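Local coordinates for protein glutaminyl-tRNA synthetase (Saccharomyces cerevisiae, PDB 3TL4) that ligates glutamine to tRNA(Gln) at the expense of ATP, this chain being its appended N-terminal tRNA-binding domain, an all-helical piece without the catalytic core, at residues K29-L34 and A59-T65; A53-N57 and L82-V88; L67-I73 and V95-E100; A90-V95 and G106-S111; V122-M127 and I169-E173. Residue numbers count along the deposited sequence, not the author numbering.

Contact 1: K29-L34 and A59-T65; sequences KVSDSL and ASFVKGT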
# COMPACT_ATOMS: atom_id res chain seq x y z
N LYS A 29 8.66 -6.21 -20.88
CA LYS A 29 7.79 -7.18 -20.22
C LYS A 29 6.70 -6.45 -19.42
O LYS A 29 5.51 -6.72 -19.56
CB LYS A 29 8.58 -8.12 -19.31
CG LYS A 29 9.51 -9.09 -20.03
CD LYS A 29 9.93 -10.24 -19.11
CE LYS A 29 11.46 -10.38 -19.02
NZ LYS A 29 12.07 -9.33 -18.15
N VAL A 30 7.12 -5.52 -18.58
CA VAL A 30 6.21 -4.71 -17.79
C VAL A 30 5.25 -3.90 -18.67
O VAL A 30 4.07 -3.75 -18.34
CB VAL A 30 7.00 -3.79 -16.85
CG1 VAL A 30 6.08 -2.83 -16.13
CG2 VAL A 30 7.81 -4.64 -15.85
N SER A 31 5.76 -3.39 -19.79
CA SER A 31 4.95 -2.66 -20.77
C SER A 31 3.86 -3.53 -21.38
O SER A 31 2.74 -3.07 -21.57
CB SER A 31 5.82 -2.10 -21.89
OG SER A 31 6.41 -0.87 -21.51
N ASP A 32 4.20 -4.77 -21.72
CA ASP A 32 3.23 -5.73 -22.25
C ASP A 32 2.09 -5.96 -21.28
O ASP A 32 0.93 -6.02 -21.68
CB ASP A 32 3.88 -7.07 -22.58
CG ASP A 32 4.68 -7.03 -23.86
OD1 ASP A 32 4.29 -6.27 -24.78
OD2 ASP A 32 5.70 -7.75 -23.95
N SER A 33 2.42 -6.14 -20.00
CA SER A 33 1.40 -6.37 -18.97
C SER A 33 0.59 -5.10 -18.77
O SER A 33 -0.64 -5.16 -18.66
CB SER A 33 2.01 -6.82 -17.64
OG SER A 33 2.92 -7.89 -17.82
N LEU A 34 1.26 -3.96 -18.71
CA LEU A 34 0.56 -2.70 -18.50
C LEU A 34 -0.48 -2.50 -19.59
O LEU A 34 -1.64 -2.22 -19.29
CB LEU A 34 1.53 -1.52 -18.43
CG LEU A 34 0.90 -0.18 -18.08
CD1 LEU A 34 0.06 -0.31 -16.83
CD2 LEU A 34 1.98 0.86 -17.87
N ALA A 59 1.44 -4.09 -12.94
CA ALA A 59 2.17 -4.51 -14.12
C ALA A 59 3.58 -4.92 -13.73
O ALA A 59 4.15 -5.85 -14.30
CB ALA A 59 2.21 -3.41 -15.15
N SER A 60 4.14 -4.22 -12.74
CA SER A 60 5.52 -4.50 -12.34
C SER A 60 5.60 -5.83 -11.57
O SER A 60 6.66 -6.47 -11.54
CB SER A 60 6.10 -3.32 -11.55
OG SER A 60 5.74 -3.38 -10.18
N PHE A 61 4.48 -6.26 -10.99
CA PHE A 61 4.38 -7.55 -10.32
C PHE A 61 4.18 -8.69 -11.33
O PHE A 61 4.78 -9.75 -11.21
CB PHE A 61 3.18 -7.56 -9.38
CG PHE A 61 3.27 -6.58 -8.26
CD1 PHE A 61 4.48 -6.33 -7.63
CD2 PHE A 61 2.15 -5.92 -7.83
CE1 PHE A 61 4.55 -5.44 -6.61
CE2 PHE A 61 2.21 -5.02 -6.79
CZ PHE A 61 3.41 -4.78 -6.18
N VAL A 62 3.33 -8.45 -12.31
CA VAL A 62 3.02 -9.44 -13.35
C VAL A 62 4.21 -9.65 -14.29
O VAL A 62 4.48 -10.78 -14.69
CB VAL A 62 1.79 -9.01 -14.16
CG1 VAL A 62 1.56 -9.94 -15.34
CG2 VAL A 62 0.56 -8.96 -13.27
N LYS A 63 4.88 -8.55 -14.62
CA LYS A 63 6.13 -8.50 -15.42
C LYS A 63 6.23 -9.47 -16.59
O LYS A 63 7.13 -10.32 -16.66
CB LYS A 63 7.39 -8.54 -14.52
CG LYS A 63 7.48 -9.75 -13.59
CD LYS A 63 8.52 -9.55 -12.48
CE LYS A 63 8.42 -10.66 -11.41
NZ LYS A 63 9.44 -11.74 -11.53
N GLY A 64 5.28 -9.33 -17.52
CA GLY A 64 5.29 -10.07 -18.76
C GLY A 64 4.60 -11.42 -18.70
O GLY A 64 4.31 -12.01 -19.74
N THR A 65 4.32 -11.90 -17.50
CA THR A 65 3.68 -13.20 -17.33
C THR A 65 2.16 -13.13 -17.36
O THR A 65 1.58 -12.11 -17.04
CB THR A 65 4.11 -13.85 -16.01
OG1 THR A 65 5.54 -13.96 -15.96
CG2 THR A 65 3.49 -15.24 -15.88
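Ala59, Ser33 and Val30 carry most of this contact, in which helix 28-39 lies against the C-terminal end of helix 49-62. The methyl of Ala59 points into the facing helix and touches both its backbone and its side chains: Ala59 CB is 3.7 Å from Val30 O, 4.0 Å from Val30 CG1 and 3.8 Å from Leu34 CB. Such a small side chain lets the backbones come close, with CA atoms of Leu34 and Ala59 5.0 Å apart. Ser33 serves the turn that follows the helix. Ser33 OG accepts a hydrogen bond from Gly64 N at 2.8 Å, inside a type I' turn from Val62 to Thr65, and lies 3.5 Å from Val62 CG1. Val30 CG2 also meets Lys63 CB at 4.1 Å. Gly64 has no room for a side chain, since a CB would collide with Lys29 CB. The chemistry is thus an apolar patch closed by one side-chain-to-backbone bond, which ties the turn ending helix 49-62 to helix 28-39 within the tRNA-binding domain.

Contact 2: A53-N57 and L82-V88; sequences ALVHN and LKTSLQV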
# COMPACT_ATOMS: atom_id res chain seq x y z
N ALA A 53 -0.80 4.80 -11.23
CA ALA A 53 0.33 4.33 -10.44
C ALA A 53 0.08 2.91 -9.93
O ALA A 53 0.97 2.07 -9.93
CB ALA A 53 0.59 5.27 -9.27
N LEU A 54 -1.14 2.65 -9.49
CA LEU A 54 -1.49 1.35 -8.94
C LEU A 54 -1.47 0.26 -10.01
O LEU A 54 -1.01 -0.86 -9.75
CB LEU A 54 -2.85 1.41 -8.24
CG LEU A 54 -2.88 2.25 -6.96
CD1 LEU A 54 -4.32 2.42 -6.45
CD2 LEU A 54 -2.01 1.62 -5.90
N VAL A 55 -1.95 0.59 -11.20
CA VAL A 55 -1.92 -0.39 -12.28
C VAL A 55 -0.47 -0.62 -12.75
O VAL A 55 -0.10 -1.74 -13.10
CB VAL A 55 -2.87 -0.03 -13.45
CG1 VAL A 55 -2.43 1.25 -14.14
CG2 VAL A 55 -2.94 -1.18 -14.44
N HIS A 56 0.36 0.42 -12.72
CA HIS A 56 1.77 0.21 -12.99
C HIS A 56 2.44 -0.70 -11.96
O HIS A 56 3.22 -1.58 -12.31
CB HIS A 56 2.54 1.52 -13.13
CG HIS A 56 3.93 1.34 -13.64
ND1 HIS A 56 5.03 1.89 -13.03
CD2 HIS A 56 4.40 0.63 -14.70
CE1 HIS A 56 6.12 1.54 -13.69
NE2 HIS A 56 5.76 0.77 -14.71
N ASN A 57 2.15 -0.48 -10.68
CA ASN A 57 2.55 -1.44 -9.65
C ASN A 57 2.18 -2.85 -10.04
O ASN A 57 3.01 -3.76 -9.99
CB ASN A 57 1.86 -1.16 -8.32
CG ASN A 57 2.41 0.06 -7.60
OD1 ASN A 57 1.72 0.65 -6.77
ND2 ASN A 57 3.66 0.42 -7.89
N LEU A 82 -9.01 -1.26 -4.01
CA LEU A 82 -7.59 -1.38 -3.73
C LEU A 82 -6.93 -0.02 -3.89
O LEU A 82 -6.67 0.42 -5.02
CB LEU A 82 -6.95 -2.38 -4.69
CG LEU A 82 -7.59 -3.77 -4.73
CD1 LEU A 82 -6.93 -4.63 -5.79
CD2 LEU A 82 -7.50 -4.46 -3.36
N LYS A 83 -6.65 0.64 -2.77
CA LYS A 83 -6.17 2.02 -2.76
C LYS A 83 -4.65 2.17 -2.63
O LYS A 83 -4.11 3.22 -2.96
CB LYS A 83 -6.83 2.83 -1.63
CG LYS A 83 -8.34 2.89 -1.67
CD LYS A 83 -8.86 3.55 -2.94
CE LYS A 83 -8.65 5.06 -2.92
NZ LYS A 83 -9.28 5.75 -4.09
N THR A 84 -3.96 1.15 -2.13
CA THR A 84 -2.52 1.29 -1.89
C THR A 84 -1.69 0.23 -2.61
O THR A 84 -2.23 -0.80 -3.05
CB THR A 84 -2.18 1.26 -0.37
OG1 THR A 84 -2.55 -0.01 0.18
CG2 THR A 84 -2.95 2.34 0.38
N SER A 85 -0.40 0.50 -2.75
CA SER A 85 0.55 -0.46 -3.32
C SER A 85 0.53 -1.73 -2.50
O SER A 85 0.70 -2.83 -3.03
CB SER A 85 1.97 0.10 -3.28
OG SER A 85 2.07 1.24 -4.09
N LEU A 86 0.34 -1.54 -1.20
CA LEU A 86 0.27 -2.64 -0.24
C LEU A 86 -0.94 -3.54 -0.51
O LEU A 86 -0.81 -4.76 -0.49
CB LEU A 86 0.21 -2.07 1.18
CG LEU A 86 0.47 -3.07 2.30
CD1 LEU A 86 1.93 -3.48 2.28
CD2 LEU A 86 0.11 -2.46 3.65
N GLN A 87 -2.10 -2.95 -0.78
CA GLN A 87 -3.30 -3.73 -1.11
C GLN A 87 -3.16 -4.41 -2.46
O GLN A 87 -3.64 -5.53 -2.65
CB GLN A 87 -4.56 -2.86 -1.14
CG GLN A 87 -5.02 -2.36 0.22
CD GLN A 87 -6.37 -1.67 0.13
OE1 GLN A 87 -6.45 -0.48 -0.19
NE2 GLN A 87 -7.43 -2.40 0.42
N VAL A 88 -2.50 -3.73 -3.39
CA VAL A 88 -2.31 -4.30 -4.72
C VAL A 88 -1.35 -5.49 -4.67
O VAL A 88 -1.55 -6.50 -5.34
CB VAL A 88 -1.83 -3.26 -5.74
CG1 VAL A 88 -1.59 -3.92 -7.09
CG2 VAL A 88 -2.87 -2.15 -5.86
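Leu54 reaches from helix 49-62 over the start of helix 85-98 and covers its N-terminal turn. The motif it meets is an N-cap: Thr84 precedes the helix, and Thr84 OG1 accepts from Gln87 N at 3.1 Å. A second bond, Lys83 N to Gln87 OE1 at 2.8 Å, ties the incoming loop to the same turn. Against this the leucine spreads both methyls. Leu54 CD1 is 3.4 Å from Leu82 O and 3.6 Å from Lys83 O, while Leu54 CD2 lies 3.7 Å from Ser85 N and 3.9 Å from Val88 CG2. The leucine therefore packs largely on backbone, with Val88 giving it an apolar neighbour one turn into the helix. Ile77 of helix 70-78 touches both Leu54 and Val88, so the contact belongs to a three-helix packing in the N-terminal part of the tRNA-binding domain. One turn on from Leu54, Asn57 adds the polar link between the segments: Ser85 OG donates to Asn57 OD1 at 2.8 Å.

Contact 3: L67-I73 and V95-E100; sequences LPKSELI and VKANGE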
# COMPACT_ATOMS: atom_id res chain seq x y z
N LEU A 67 -1.34 -13.83 -15.79
CA LEU A 67 -1.96 -14.11 -14.49
C LEU A 67 -3.46 -14.35 -14.67
O LEU A 67 -4.20 -13.43 -15.04
CB LEU A 67 -1.72 -12.95 -13.52
CG LEU A 67 -2.19 -13.09 -12.07
CD1 LEU A 67 -1.32 -14.07 -11.30
CD2 LEU A 67 -2.18 -11.73 -11.40
N PRO A 68 -3.92 -15.59 -14.43
CA PRO A 68 -5.36 -15.85 -14.50
C PRO A 68 -6.12 -14.96 -13.51
O PRO A 68 -5.60 -14.70 -12.42
CB PRO A 68 -5.47 -17.33 -14.11
CG PRO A 68 -4.12 -17.91 -14.48
CD PRO A 68 -3.14 -16.82 -14.16
N LYS A 69 -7.30 -14.49 -13.90
CA LYS A 69 -8.11 -13.62 -13.06
C LYS A 69 -7.43 -12.28 -12.70
O LYS A 69 -7.77 -11.67 -11.70
CB LYS A 69 -8.54 -14.35 -11.77
CG LYS A 69 -9.54 -15.49 -11.98
CD LYS A 69 -10.90 -14.99 -12.42
CE LYS A 69 -11.91 -16.13 -12.57
NZ LYS A 69 -12.40 -16.70 -11.27
N SER A 70 -6.47 -11.84 -13.50
CA SER A 70 -5.81 -10.55 -13.26
C SER A 70 -6.83 -9.41 -13.22
O SER A 70 -6.65 -8.44 -12.50
CB SER A 70 -4.74 -10.27 -14.32
OG SER A 70 -5.29 -10.27 -15.63
N GLU A 71 -7.91 -9.55 -13.99
CA GLU A 71 -8.92 -8.49 -14.08
C GLU A 71 -9.61 -8.21 -12.75
O GLU A 71 -10.22 -7.16 -12.57
CB GLU A 71 -9.97 -8.82 -15.15
CG GLU A 71 -10.92 -9.97 -14.80
CD GLU A 71 -10.37 -11.36 -15.12
OE1 GLU A 71 -9.23 -11.48 -15.63
OE2 GLU A 71 -11.09 -12.35 -14.85
N LEU A 72 -9.54 -9.14 -11.81
CA LEU A 72 -10.13 -8.91 -10.50
C LEU A 72 -9.35 -7.81 -9.82
O LEU A 72 -9.93 -6.90 -9.24
CB LEU A 72 -10.06 -10.17 -9.65
CG LEU A 72 -10.95 -11.35 -10.02
CD1 LEU A 72 -10.60 -12.52 -9.12
CD2 LEU A 72 -12.42 -10.96 -9.89
N ILE A 73 -8.03 -7.89 -9.90
CA ILE A 73 -7.16 -6.84 -9.34
C ILE A 73 -7.38 -5.50 -10.04
O ILE A 73 -7.54 -4.47 -9.39
CB ILE A 73 -5.68 -7.22 -9.43
CG1 ILE A 73 -5.49 -8.72 -9.13
CG2 ILE A 73 -4.84 -6.35 -8.51
CD1 ILE A 73 -4.03 -9.18 -9.16
N VAL A 95 -4.34 -13.65 -5.81
CA VAL A 95 -4.83 -14.10 -7.10
C VAL A 95 -3.84 -15.08 -7.71
O VAL A 95 -4.24 -16.06 -8.35
CB VAL A 95 -5.16 -12.91 -8.03
CG1 VAL A 95 -5.54 -13.41 -9.42
CG2 VAL A 95 -6.31 -12.10 -7.44
N LYS A 96 -2.55 -14.83 -7.48
CA LYS A 96 -1.51 -15.76 -7.91
C LYS A 96 -1.60 -17.10 -7.17
O LYS A 96 -1.46 -18.15 -7.78
CB LYS A 96 -0.12 -15.14 -7.74
CG LYS A 96 0.97 -15.89 -8.48
CD LYS A 96 2.25 -15.10 -8.61
CE LYS A 96 3.30 -15.48 -7.56
NZ LYS A 96 4.64 -14.83 -7.79
N ALA A 97 -1.84 -17.06 -5.86
CA ALA A 97 -1.98 -18.27 -5.04
C ALA A 97 -3.16 -19.14 -5.45
O ALA A 97 -3.06 -20.36 -5.49
CB ALA A 97 -2.11 -17.91 -3.57
N ASN A 98 -4.28 -18.50 -5.75
CA ASN A 98 -5.53 -19.21 -5.98
C ASN A 98 -5.84 -19.46 -7.45
O ASN A 98 -6.72 -20.24 -7.76
CB ASN A 98 -6.67 -18.48 -5.31
CG ASN A 98 -6.54 -18.46 -3.81
OD1 ASN A 98 -6.22 -17.44 -3.21
ND2 ASN A 98 -6.76 -19.59 -3.19
N GLY A 99 -5.14 -18.78 -8.35
CA GLY A 99 -5.40 -18.95 -9.77
C GLY A 99 -6.85 -18.68 -10.12
O GLY A 99 -7.46 -17.71 -9.66
N GLU A 100 -7.39 -19.55 -10.95
CA GLU A 100 -8.75 -19.41 -11.47
C GLU A 100 -9.87 -19.55 -10.41
O GLU A 100 -11.01 -19.16 -10.65
CB GLU A 100 -8.95 -20.44 -12.59
CG GLU A 100 -10.12 -20.13 -13.50
CD GLU A 100 -9.82 -19.01 -14.47
OE1 GLU A 100 -8.64 -18.85 -14.85
OE2 GLU A 100 -10.76 -18.29 -14.85
O HOH W 1 -3.91 -16.41 -10.98
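Lys69 NZ donates a hydrogen bond to Glu100 O at 2.9 Å, and also bonds Ser102 O, so the ammonium gathers carbonyls of the chain that leaves helix 85-98. The carboxylate of Glu100 is nearby but beyond salt-bridge range, with Glu100 OE2 4.2 Å from Lys69 NZ. The motif here is a type II turn, Leu67 to Ser70, leading into helix 70-78 and docked on the C-terminal end of helix 85-98. Lys69 occupies its third position with positive phi, and Gly99, the first residue past the helix, also has positive phi as the chain swings away. A water joins the two backbones by donating to Pro68 O at 2.8 Å and Val95 O at 2.7 Å. Beneath these bonds Val95 is the apolar centre. Val95 CG1 meets Lys69 CB at 3.9 Å and Leu67 CD2 at 4.2 Å, and Val95 CG2 meets Ile73 CG1 at 3.9 Å. Met107 of helix 104-109 covers Val95 and Ile73, extending this core to a third helix. On the outer side Pro68 CB touches Glu100 OE1 at 3.6 Å, while Leu67 CD1 rests on the backbone of helix 85-98, 3.8 Å from Lys96 CA.

Contact 4: A90-V95 and G106-S111; sequences AAFKYV and GMNENS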
# COMPACT_ATOMS: atom_id res chain seq x y z
N ALA A 90 -0.86 -7.44 -2.01
CA ALA A 90 -1.67 -8.49 -1.40
C ALA A 90 -2.66 -9.13 -2.39
O ALA A 90 -2.78 -10.34 -2.45
CB ALA A 90 -2.41 -7.96 -0.18
N ALA A 91 -3.40 -8.32 -3.13
CA ALA A 91 -4.36 -8.84 -4.08
C ALA A 91 -3.65 -9.67 -5.15
O ALA A 91 -4.13 -10.73 -5.55
CB ALA A 91 -5.14 -7.70 -4.72
N PHE A 92 -2.50 -9.19 -5.61
CA PHE A 92 -1.67 -9.95 -6.54
C PHE A 92 -1.22 -11.29 -5.96
O PHE A 92 -1.34 -12.33 -6.60
CB PHE A 92 -0.45 -9.14 -6.97
CG PHE A 92 0.55 -9.93 -7.76
CD1 PHE A 92 0.32 -10.23 -9.09
CD2 PHE A 92 1.70 -10.40 -7.16
CE1 PHE A 92 1.22 -10.99 -9.81
CE2 PHE A 92 2.61 -11.15 -7.88
CZ PHE A 92 2.37 -11.44 -9.21
N LYS A 93 -0.71 -11.28 -4.74
CA LYS A 93 -0.29 -12.53 -4.13
C LYS A 93 -1.45 -13.50 -3.98
O LYS A 93 -1.26 -14.70 -4.13
CB LYS A 93 0.42 -12.28 -2.80
CG LYS A 93 1.82 -11.75 -3.01
CD LYS A 93 2.39 -11.07 -1.77
CE LYS A 93 3.78 -10.50 -2.08
NZ LYS A 93 4.37 -9.75 -0.94
N TYR A 94 -2.64 -12.99 -3.70
CA TYR A 94 -3.81 -13.84 -3.48
C TYR A 94 -4.26 -14.47 -4.78
O TYR A 94 -4.54 -15.66 -4.83
CB TYR A 94 -4.99 -13.06 -2.88
CG TYR A 94 -6.18 -13.96 -2.60
CD1 TYR A 94 -6.25 -14.69 -1.43
CD2 TYR A 94 -7.21 -14.12 -3.53
CE1 TYR A 94 -7.32 -15.53 -1.15
CE2 TYR A 94 -8.30 -14.97 -3.27
CZ TYR A 94 -8.34 -15.67 -2.07
OH TYR A 94 -9.38 -16.52 -1.75
N VAL A 95 -4.34 -13.65 -5.81
CA VAL A 95 -4.83 -14.10 -7.10
C VAL A 95 -3.84 -15.08 -7.71
O VAL A 95 -4.24 -16.06 -8.35
CB VAL A 95 -5.16 -12.91 -8.03
CG1 VAL A 95 -5.54 -13.41 -9.42
CG2 VAL A 95 -6.31 -12.10 -7.44
N GLY A 106 -12.93 -13.15 -2.20
CA GLY A 106 -11.76 -13.78 -1.63
C GLY A 106 -10.58 -12.82 -1.66
O GLY A 106 -9.88 -12.63 -0.67
N MSE A 107 -10.38 -12.20 -2.81
CA MSE A 107 -9.32 -11.22 -2.95
C MSE A 107 -9.52 -10.04 -1.99
O MSE A 107 -8.63 -9.70 -1.22
CB MSE A 107 -9.27 -10.72 -4.38
CG MSE A 107 -8.08 -9.85 -4.67
SE MSE A 107 -8.38 -8.79 -6.29
CE MSE A 107 -9.83 -7.66 -5.67
N ASN A 108 -10.69 -9.43 -2.04
CA ASN A 108 -11.05 -8.33 -1.14
C ASN A 108 -10.76 -8.68 0.32
O ASN A 108 -10.07 -7.93 1.02
CB ASN A 108 -12.53 -7.99 -1.30
CG ASN A 108 -12.81 -7.14 -2.51
OD1 ASN A 108 -11.90 -6.78 -3.27
ND2 ASN A 108 -14.09 -6.80 -2.71
N GLU A 109 -11.28 -9.81 0.76
CA GLU A 109 -11.09 -10.30 2.13
C GLU A 109 -9.62 -10.45 2.53
O GLU A 109 -9.28 -10.37 3.70
CB GLU A 109 -11.83 -11.63 2.31
CG GLU A 109 -11.64 -12.32 3.66
CD GLU A 109 -12.65 -13.43 3.91
OE1 GLU A 109 -13.42 -13.77 2.97
OE2 GLU A 109 -12.70 -13.96 5.04
N ASN A 110 -8.74 -10.67 1.56
CA ASN A 110 -7.33 -10.85 1.85
C ASN A 110 -6.45 -9.69 1.37
O ASN A 110 -5.23 -9.81 1.38
CB ASN A 110 -6.82 -12.16 1.27
CG ASN A 110 -7.39 -13.36 2.00
OD1 ASN A 110 -6.86 -13.77 3.03
ND2 ASN A 110 -8.47 -13.92 1.47
N SER A 111 -7.07 -8.58 1.00
CA SER A 111 -6.33 -7.40 0.57
C SER A 111 -6.77 -6.17 1.33
O SER A 111 -6.73 -5.07 0.80
CB SER A 111 -6.52 -7.16 -0.93
OG SER A 111 -6.21 -8.35 -1.63
O HOH W 2 -3.03 -11.30 0.30
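Helix 85-98 runs unbroken through 90-95, whereas 106-111 holds the last turn of the short helix 104-109 and the residues that leave it. The backbones come closest at Ala90 and Ser111, whose CA atoms are 5.2 Å apart, and a water bridges them by donating to Ala90 O and Asn110 O, each at 2.9 Å. Tyr94 has the largest buried area. One face of its ring lies over Gly106, with Tyr94 CE2 3.5 Å from Gly106 C; a CB on that glycine would clash with the Tyr94 hydroxyl. Asn110 and Ser111 turn back on their own helix end, Asn110 ND2 donating to Gly106 O at 2.9 Å and Ser111 OG to Met107 O at 2.8 Å. That brings Ser111 OG within 3.3 Å of Ala91 CB. Met107, a selenomethionine, places CG 3.6 Å from Ala91 CB and 4.0 Å from Val95 CG2. The same side chain also touches Leu72 and Ile73, so helix 104-109 packs against both helix 85-98 and helix 70-78 in the all-helical N-terminal part of the tRNA-binding domain.

Contact 5: V122-M127 and I169-E173; sequences VRNYVM and IIDQE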
# COMPACT_ATOMS: atom_id res chain seq x y z
N VAL A 122 -5.72 3.19 16.09
CA VAL A 122 -4.26 3.28 16.15
C VAL A 122 -3.85 3.57 17.60
O VAL A 122 -3.00 2.89 18.17
CB VAL A 122 -3.68 4.37 15.19
CG1 VAL A 122 -2.18 4.51 15.36
CG2 VAL A 122 -4.02 4.06 13.73
N ARG A 123 -4.51 4.56 18.20
CA ARG A 123 -4.24 4.98 19.57
C ARG A 123 -4.42 3.84 20.58
O ARG A 123 -3.61 3.66 21.48
CB ARG A 123 -5.14 6.17 19.93
CG ARG A 123 -4.98 6.73 21.33
CD ARG A 123 -5.46 8.20 21.42
NE ARG A 123 -4.32 9.11 21.44
CZ ARG A 123 -4.14 10.11 20.58
NH1 ARG A 123 -5.03 10.35 19.64
NH2 ARG A 123 -3.06 10.86 20.70
N ASN A 124 -5.49 3.06 20.44
CA ASN A 124 -5.67 1.90 21.29
C ASN A 124 -4.49 0.94 21.19
O ASN A 124 -3.95 0.51 22.21
CB ASN A 124 -6.97 1.15 20.95
CG ASN A 124 -8.22 1.95 21.31
OD1 ASN A 124 -8.18 2.84 22.17
ND2 ASN A 124 -9.34 1.64 20.65
N TYR A 125 -4.10 0.60 19.96
CA TYR A 125 -3.00 -0.34 19.75
C TYR A 125 -1.67 0.17 20.29
O TYR A 125 -0.92 -0.58 20.90
CB TYR A 125 -2.90 -0.75 18.28
CG TYR A 125 -3.98 -1.72 17.91
CD1 TYR A 125 -4.01 -2.99 18.47
CD2 TYR A 125 -4.99 -1.37 17.03
CE1 TYR A 125 -5.01 -3.89 18.17
CE2 TYR A 125 -6.00 -2.27 16.71
CZ TYR A 125 -6.00 -3.52 17.28
OH TYR A 125 -7.00 -4.42 16.97
N VAL A 126 -1.40 1.46 20.08
CA VAL A 126 -0.22 2.12 20.63
C VAL A 126 -0.23 2.08 22.17
O VAL A 126 0.79 1.77 22.80
CB VAL A 126 -0.14 3.59 20.16
CG1 VAL A 126 0.92 4.36 20.94
CG2 VAL A 126 0.10 3.67 18.65
N MSE A 127 -1.38 2.39 22.77
CA MSE A 127 -1.52 2.36 24.23
C MSE A 127 -1.21 0.99 24.81
O MSE A 127 -0.51 0.87 25.81
CB MSE A 127 -2.94 2.75 24.65
CG MSE A 127 -3.27 4.19 24.37
SE MSE A 127 -5.02 4.68 25.10
CE MSE A 127 -4.60 4.48 27.00
N ILE A 169 0.63 10.09 17.06
CA ILE A 169 -0.11 9.44 18.13
C ILE A 169 0.84 8.84 19.17
O ILE A 169 0.56 8.87 20.37
CB ILE A 169 -1.08 8.39 17.61
CG1 ILE A 169 -2.19 9.07 16.80
CG2 ILE A 169 -1.65 7.60 18.76
CD1 ILE A 169 -2.84 8.15 15.77
N ILE A 170 1.99 8.34 18.71
CA ILE A 170 3.03 7.86 19.61
C ILE A 170 3.63 8.97 20.47
O ILE A 170 3.78 8.80 21.68
CB ILE A 170 4.17 7.17 18.86
CG1 ILE A 170 3.68 5.85 18.28
CG2 ILE A 170 5.35 6.94 19.81
CD1 ILE A 170 4.63 5.20 17.32
N ASP A 171 4.00 10.08 19.85
CA ASP A 171 4.51 11.23 20.59
C ASP A 171 3.54 11.66 21.70
O ASP A 171 3.95 11.92 22.82
CB ASP A 171 4.81 12.41 19.65
CG ASP A 171 6.05 12.16 18.77
OD1 ASP A 171 6.86 11.26 19.09
OD2 ASP A 171 6.22 12.88 17.76
N GLN A 172 2.25 11.70 21.39
CA GLN A 172 1.26 12.08 22.39
C GLN A 172 1.16 11.08 23.54
O GLN A 172 1.11 11.44 24.70
CB GLN A 172 -0.11 12.20 21.75
CG GLN A 172 -0.21 13.14 20.58
CD GLN A 172 -1.61 13.13 20.00
OE1 GLN A 172 -2.57 13.53 20.67
NE2 GLN A 172 -1.76 12.63 18.78
N GLU A 173 1.13 9.80 23.21
CA GLU A 173 0.98 8.77 24.24
C GLU A 173 2.21 8.65 25.12
O GLU A 173 2.10 8.41 26.31
CB GLU A 173 0.64 7.44 23.60
CG GLU A 173 -0.73 7.46 22.91
CD GLU A 173 -1.83 7.83 23.88
OE1 GLU A 173 -1.85 7.27 24.99
OE2 GLU A 173 -2.67 8.70 23.53
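Ile169 forms the apolar centre of a helix-helix packing between helix 119-132 and helix 166-178, whose short segments cross at -51° with axes 10.0 Å apart. Ile169 CD1 meets Val122 CG1 at 3.7 Å, and Ile169 CG2 lies 3.8 Å from Arg123 CA and 4.3 Å from Val126 CG2. One turn along, Val126 CG1 fits between Ile170 CG1 at 4.1 Å and Glu173 CG at 4.0 Å. Val152 of helix 145-153 touches both Val126 and Ile170, making a three-helix core in the C-terminal half of this tRNA-binding domain. Toward the surface, the Arg123 guanidinium lays one face over Ile169 CG2 and turns its edge to polar partners. It is shared with Glu119 of its own helix, just as Glu173 is shared with Lys176, so charges from the two helices form a small network. The selenomethionine Met127 borders it, Met127 CG lying 3.4 Å from Glu173 OE1. Between the helices the network is closed by a salt bridge that is also a nearly linear hydrogen bond, Arg123 NE to Glu173 OE2 at 2.7 Å.

Overall arrangement
From the N terminus, contact 1 brings helix 49-62 back onto helix 28-39. Before that loop closes, contact 2 opens from the same helix 49-62 and ends at helix 85-98, so the two cross. Contact 3 opens just after contact 1 and crosses contact 2 in turn. Contact 4 crosses contact 3, sharing Val95, and follows contact 2 in series. Helix 85-98 serves contacts 2, 3 and 4, and Phe92 also reaches Phe61 and Val62 of contact 1, so these four form one continuous helical body. Contact 5 closes a separate, later loop of 41 residues. Its centre lies about 40 Å from that of contact 1, and its atoms touch none of the others, consistent with a second helical body.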